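Long-range contact in frutapin (Artocarpus altilis, PDB 5KRP), which probably binds carbohydrates, as a plant lectin of the jacalin-related family: residues E31-E36 against L61-V66. Sequence-based numbering, arbitrary orientation.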
ATOM      1  N   GLU A  31     -25.839  -1.713   6.797  1.00 20.82           N
ATOM      2  CA  GLU A  31     -27.149  -1.656   7.523  1.00 23.57           C
ATOM      3  C   GLU A  31     -26.999  -0.743   8.733  1.00 21.81           C
ATOM      4  O   GLU A  31     -26.084  -0.908   9.520  1.00 20.66           O
ATOM      5  CB  GLU A  31     -27.545  -3.049   8.001  1.00 27.93           C
ATOM      6  CG  GLU A  31     -27.761  -4.047   6.863  1.00 35.90           C
ATOM      7  CD  GLU A  31     -28.186  -5.432   7.358  1.00 46.43           C
ATOM      8  OE1 GLU A  31     -29.297  -5.523   7.956  1.00 67.96           O
ATOM      9  OE2 GLU A  31     -27.430  -6.413   7.141  1.00 50.03           O
ATOM     10  N   LEU A  32     -27.884   0.229   8.871  1.00 20.43           N
ATOM     11  CA  LEU A  32     -27.813   1.057  10.008  1.00 19.07           C
ATOM     12  C   LEU A  32     -29.217   1.327  10.520  1.00 22.08           C
ATOM     13  O   LEU A  32     -30.188   1.051   9.811  1.00 21.76           O
ATOM     14  CB  LEU A  32     -27.044   2.332   9.666  1.00 22.92           C
ATOM     15  CG  LEU A  32     -27.529   3.227   8.581  1.00 22.89           C
ATOM     16  CD1 LEU A  32     -28.607   4.203   9.143  1.00 24.88           C
ATOM     17  CD2 LEU A  32     -26.413   4.063   8.017  1.00 24.52           C
ATOM     18  N   SER A  33     -29.290   1.791  11.778  1.00 19.49           N
ATOM     19  CA  SER A  33     -30.578   2.331  12.331  1.00 21.04           C
ATOM     20  C   SER A  33     -30.393   3.784  12.722  1.00 21.59           C
ATOM     21  O   SER A  33     -29.260   4.249  12.978  1.00 19.29           O
ATOM     22  CB  SER A  33     -31.103   1.498  13.483  1.00 20.98           C
ATOM     23  OG  SER A  33     -30.347   1.714  14.644  1.00 20.06           O
ATOM     24  N   TYR A  34     -31.486   4.547  12.659  1.00 20.83           N
ATOM     25  CA  TYR A  34     -31.449   5.947  12.966  1.00 20.63           C
ATOM     26  C   TYR A  34     -32.812   6.471  13.472  1.00 23.32           C
ATOM     27  O   TYR A  34     -33.864   5.858  13.193  1.00 20.51           O
ATOM     28  CB  TYR A  34     -31.093   6.787  11.771  1.00 21.01           C
ATOM     29  CG  TYR A  34     -32.102   6.741  10.648  1.00 21.80           C
ATOM     30  CD1 TYR A  34     -32.104   5.686   9.714  1.00 26.26           C
ATOM     31  CD2 TYR A  34     -33.077   7.776  10.505  1.00 25.63           C
ATOM     32  CE1 TYR A  34     -33.051   5.648   8.668  1.00 27.49           C
ATOM     33  CE2 TYR A  34     -34.038   7.720   9.485  1.00 27.34           C
ATOM     34  CZ  TYR A  34     -33.981   6.681   8.558  1.00 29.30           C
ATOM     35  OH  TYR A  34     -34.890   6.597   7.531  1.00 35.73           O
ATOM     36  N   LYS A  35     -32.700   7.595  14.174  1.00 22.82           N
ATOM     37  CA  LYS A  35     -33.856   8.508  14.407  1.00 24.29           C
ATOM     38  C   LYS A  35     -33.273   9.893  14.727  1.00 25.08           C
ATOM     39  O   LYS A  35     -32.869  10.616  13.810  1.00 26.69           O
ATOM     40  CB  LYS A  35     -34.819   7.862  15.485  1.00 29.14           C
ATOM     41  CG  LYS A  35     -36.145   8.634  15.601  1.00 30.74           C
ATOM     42  CD  LYS A  35     -37.060   8.330  14.430  1.00 35.65           C
ATOM     43  CE  LYS A  35     -38.268   9.294  14.353  1.00 40.20           C
ATOM     44  NZ  LYS A  35     -39.362   8.751  13.479  1.00 44.75           N
ATOM     45  N   GLU A  36     -33.074  10.227  16.003  1.00 24.63           N
ATOM     46  CA  GLU A  36     -32.423  11.474  16.346  1.00 25.66           C
ATOM     47  C   GLU A  36     -30.909  11.431  16.084  1.00 23.45           C
ATOM     48  O   GLU A  36     -30.249  12.460  15.946  1.00 24.21           O
ATOM     49  CB  GLU A  36     -32.689  11.798  17.831  1.00 29.38           C
ATOM     50  CG  GLU A  36     -34.173  12.114  18.053  1.00 32.53           C
ATOM     51  CD  GLU A  36     -35.064  10.915  18.320  1.00 33.18           C
ATOM     52  OE1 GLU A  36     -34.634   9.726  18.504  1.00 29.69           O
ATOM     53  OE2 GLU A  36     -36.277  11.205  18.439  1.00 39.00           O
ATOM     54  N   LEU A  61     -31.848   0.607  21.047  1.00 19.01           N
ATOM     55  CA  LEU A  61     -32.988   1.526  20.864  1.00 24.17           C
ATOM     56  C   LEU A  61     -33.828   1.164  19.655  1.00 24.33           C
ATOM     57  O   LEU A  61     -33.319   0.783  18.615  1.00 23.00           O
ATOM     58  CB  LEU A  61     -32.508   2.990  20.774  1.00 25.82           C
ATOM     59  CG  LEU A  61     -31.723   3.567  22.008  1.00 28.25           C
ATOM     60  CD1 LEU A  61     -31.206   4.937  21.709  1.00 29.38           C
ATOM     61  CD2 LEU A  61     -32.539   3.551  23.312  1.00 29.87           C
ATOM     62  N   PRO A  62     -35.167   1.298  19.769  1.00 25.54           N
ATOM     63  CA  PRO A  62     -36.036   1.011  18.647  1.00 24.32           C
ATOM     64  C   PRO A  62     -36.016   2.178  17.648  1.00 24.97           C
ATOM     65  O   PRO A  62     -36.659   3.248  17.845  1.00 25.50           O
ATOM     66  CB  PRO A  62     -37.426   0.768  19.300  1.00 27.06           C
ATOM     67  CG  PRO A  62     -37.368   1.418  20.587  1.00 27.36           C
ATOM     68  CD  PRO A  62     -35.923   1.589  21.008  1.00 28.40           C
ATOM     69  N   TYR A  63     -35.219   1.988  16.606  1.00 21.09           N
ATOM     70  CA  TYR A  63     -34.984   3.034  15.625  1.00 23.37           C
ATOM     71  C   TYR A  63     -35.495   2.519  14.271  1.00 23.61           C
ATOM     72  O   TYR A  63     -35.876   1.363  14.139  1.00 27.38           O
ATOM     73  CB  TYR A  63     -33.489   3.339  15.583  1.00 22.94           C
ATOM     74  CG  TYR A  63     -32.978   4.439  16.507  1.00 24.38           C
ATOM     75  CD1 TYR A  63     -33.789   5.073  17.530  1.00 22.40           C
ATOM     76  CD2 TYR A  63     -31.673   4.918  16.319  1.00 23.49           C
ATOM     77  CE1 TYR A  63     -33.270   6.084  18.301  1.00 22.68           C
ATOM     78  CE2 TYR A  63     -31.178   5.965  17.094  1.00 25.63           C
ATOM     79  CZ  TYR A  63     -31.964   6.538  18.071  1.00 26.22           C
ATOM     80  OH  TYR A  63     -31.413   7.590  18.847  1.00 30.48           O
ATOM     81  N   THR A  64     -35.429   3.374  13.270  1.00 25.20           N
ATOM     82  CA  THR A  64     -35.752   2.967  11.867  1.00 25.87           C
ATOM     83  C   THR A  64     -34.545   2.251  11.216  1.00 25.04           C
ATOM     84  O   THR A  64     -33.460   2.786  11.259  1.00 24.13           O
ATOM     85  CB  THR A  64     -36.098   4.184  11.035  1.00 23.68           C
ATOM     86  OG1 THR A  64     -37.236   4.801  11.658  1.00 25.11           O
ATOM     87  CG2 THR A  64     -36.367   3.834   9.517  1.00 25.40           C
ATOM     88  N   ASN A  65     -34.743   1.109  10.596  1.00 22.49           N
ATOM     89  CA  ASN A  65     -33.597   0.327  10.083  1.00 23.80           C
ATOM     90  C   ASN A  65     -33.538   0.551   8.580  1.00 27.60           C
ATOM     91  O   ASN A  65     -34.614   0.698   7.913  1.00 25.66           O
ATOM     92  CB  ASN A  65     -33.703  -1.150  10.467  1.00 27.43           C
ATOM     93  CG  ASN A  65     -33.153  -1.429  11.887  1.00 36.33           C
ATOM     94  OD1 ASN A  65     -31.954  -1.646  12.071  1.00 39.65           O
ATOM     95  ND2 ASN A  65     -34.043  -1.398  12.915  1.00 43.10           N
ATOM     96  N   VAL A  66     -32.310   0.658   8.031  1.00 22.20           N
ATOM     97  CA  VAL A  66     -32.149   0.828   6.602  1.00 23.53           C
ATOM     98  C   VAL A  66     -31.002  -0.039   6.056  1.00 23.77           C
ATOM     99  O   VAL A  66     -30.035  -0.309   6.759  1.00 23.36           O
ATOM    100  CB  VAL A  66     -31.946   2.280   6.242  1.00 23.97           C
ATOM    101  CG1 VAL A  66     -30.637   2.817   6.753  1.00 24.71           C
ATOM    102  CG2 VAL A  66     -32.051   2.515   4.720  1.00 28.39           C
TER
HETATM  103  O   HOH W   1     -31.499   0.372  16.849  1.00 24.70           O
HETATM  104  O   HOH W   2     -37.575   7.794  10.744  1.00 46.92           O
HETATM  105  O   HOH W   3     -33.085   8.606  20.605  1.00 35.61           O
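L32 and Y34 pair with V66 and T64 through four backbone hydrogen bonds, which satisfy N and O of all four residues. V66 N donates to L32 O (2.8 Å) and L32 N to V66 O; Y34 and T64 make a second antiparallel hydrogen-bonded pair. Between them S33 faces N65 as a non-hydrogen-bonded pair; S33 bonds instead to G39 and S40 on its other side, and S33 CA approaches T64 O at 3.1 Å. S33 OG is held by S40 N and by a water (2.8 Å) that also lies within hydrogen-bonding distance of L61 O, as probable donor. Another water spans E36 OE1 and Y63 OH (2.6 Å from the latter), whereas E36 N is buried without a partner. K35 CB makes a CH-pi contact over one face of the Y63 ring, 3.8 Å from its centroid. Y34 CG lies between its backbone N and carbonyl carbon (chi1 64°), which lays the ring against T64, whose CB makes a CH-pi contact over one face, offset toward the rim. L32 CD1 presses tightly on V66 CG1 (3.4 Å). The axes of 31-34 and 64-66 run antiparallel, 157° apart; strand 64-69 is one of two edge strands in this chain's four-stranded sheet, one of three in the jacalin-type beta-prism.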